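Local atomic coordinates of probable O-methyltransferase (Mycobacterium tuberculosis, PDB entry 6JCL), a protein that methylates catechol-like compounds, transferring a methyl group from S-adenosyl-L-methionine to one catechol hydroxyl with the help of a divalent metal cation. Residues K142-N145 and V146-I149. Sequence-based numbering, arbitrary orientation.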
loop_
_atom_site.group_PDB
_atom_site.type_symbol
_atom_site.label_atom_id
_atom_site.label_comp_id
_atom_site.label_asym_id
_atom_site.label_seq_id
_atom_site.Cartn_x
_atom_site.Cartn_y
_atom_site.Cartn_z
ATOM N N LYS A 142 1.643 19.863 8.102
ATOM C CA LYS A 142 0.594 18.925 8.501
ATOM C C LYS A 142 -0.707 19.617 8.886
ATOM O O LYS A 142 -1.783 19.021 8.727
ATOM C CB LYS A 142 1.061 18.047 9.669
ATOM C CG LYS A 142 2.361 17.294 9.382
ATOM C CD LYS A 142 2.323 16.542 8.044
ATOM C CE LYS A 142 3.453 15.517 7.955
ATOM N NZ LYS A 142 3.636 15.070 6.539
ATOM N N GLU A 143 -0.641 20.842 9.424
ATOM C CA GLU A 143 -1.882 21.525 9.792
ATOM C C GLU A 143 -2.760 21.811 8.584
ATOM O O GLU A 143 -3.954 22.078 8.756
ATOM C CB GLU A 143 -1.598 22.821 10.562
ATOM C CG GLU A 143 -1.319 22.605 12.059
ATOM C CD GLU A 143 -2.480 23.041 12.967
ATOM O OE1 GLU A 143 -3.661 22.775 12.637
ATOM O OE2 GLU A 143 -2.206 23.659 14.020
ATOM N N ASN A 144 -2.225 21.726 7.366
ATOM C CA ASN A 144 -3.064 21.917 6.191
ATOM C C ASN A 144 -3.404 20.616 5.478
ATOM O O ASN A 144 -3.961 20.660 4.373
ATOM C CB ASN A 144 -2.392 22.883 5.218
ATOM C CG ASN A 144 -2.769 24.326 5.489
ATOM O OD1 ASN A 144 -3.943 24.647 5.724
ATOM N ND2 ASN A 144 -1.782 25.206 5.446
ATOM N N ASN A 145 -3.120 19.455 6.084
ATOM C CA ASN A 145 -3.551 18.198 5.470
ATOM C C ASN A 145 -5.012 18.279 5.020
ATOM O O ASN A 145 -5.356 17.914 3.893
ATOM C CB ASN A 145 -3.432 17.041 6.455
ATOM C CG ASN A 145 -2.049 16.442 6.559
ATOM O OD1 ASN A 145 -1.112 16.749 5.810
ATOM N ND2 ASN A 145 -1.908 15.584 7.558
ATOM N N VAL A 146 -5.892 18.738 5.909
ATOM C CA VAL A 146 -7.326 18.706 5.627
ATOM C C VAL A 146 -7.666 19.616 4.451
ATOM O O VAL A 146 -8.418 19.227 3.551
ATOM C CB VAL A 146 -8.126 19.070 6.891
ATOM C CG1 VAL A 146 -9.539 19.506 6.537
ATOM C CG2 VAL A 146 -8.153 17.872 7.839
ATOM N N ALA A 147 -7.118 20.839 4.435
ATOM C CA ALA A 147 -7.307 21.711 3.271
ATOM C C ALA A 147 -6.762 21.074 1.991
ATOM O O ALA A 147 -7.403 21.155 0.926
ATOM C CB ALA A 147 -6.621 23.052 3.505
ATOM N N TYR A 148 -5.580 20.445 2.071
ATOM C CA TYR A 148 -4.997 19.836 0.875
ATOM C C TYR A 148 -5.834 18.657 0.395
ATOM O O TYR A 148 -5.944 18.419 -0.815
ATOM C CB TYR A 148 -3.551 19.391 1.137
ATOM C CG TYR A 148 -2.636 20.536 1.487
ATOM C CD1 TYR A 148 -2.895 21.825 1.028
ATOM C CD2 TYR A 148 -1.511 20.325 2.273
ATOM C CE1 TYR A 148 -2.063 22.882 1.359
ATOM C CE2 TYR A 148 -0.678 21.368 2.613
ATOM C CZ TYR A 148 -0.945 22.638 2.143
ATOM O OH TYR A 148 -0.115 23.676 2.494
ATOM N N ILE A 149 -6.429 17.907 1.326
ATOM C CA ILE A 149 -7.299 16.799 0.934
ATOM C C ILE A 149 -8.545 17.334 0.231
ATOM O O ILE A 149 -8.978 16.791 -0.795
ATOM C CB ILE A 149 -7.658 15.929 2.154
ATOM C CG1 ILE A 149 -6.430 15.172 2.648
ATOM C CG2 ILE A 149 -8.801 14.944 1.804
ATOM C CD1 ILE A 149 -6.579 14.707 4.101
HETATM O O HOH W 1 -4.769 19.036 8.779
HETATM O O HOH W 2 -6.413 22.271 6.988
#
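Tyr148 folds its ring back over Asn144, the residue just before the helix; Asn144 CB lies over the ring face, 3.7 Å from the ring centroid, in a CH-pi contact. With CG anti to its own carbonyl carbon (chi1 -62°), the ring runs back toward the helix start, and Asn144 O also lies over that face, offset toward the rim. That oxygen accepts a hydrogen bond from Tyr148 N at 2.8 Å, nearly straight (165°), the i to i+4 bond closing the first turn. Asn144 ND2 and Tyr148 OH each bond one carboxylate oxygen of Asp141, which probably helps hold amide and ring in place. Ile149 N donates to Asn145 O at 2.8 Å, and CG1, beside the backbone N, rests against that oxygen. First-turn N-H groups lack acceptors within their helix; here the N-cap Asn144 side chain makes no capping bond, and waters accept from Val146 N and Ala147 N, the latter water also donating to Glu143 O. Tyr148 touches the bound S-adenosyl-L-homocysteine, so the turn contributes to the cofactor pocket of this Rossmann-like methyltransferase. Helix 145-155 follows strand 133-138, with Tyr148 against helix 121-124, Ile149 against helix 180-194, and both on Ile138 of the strand.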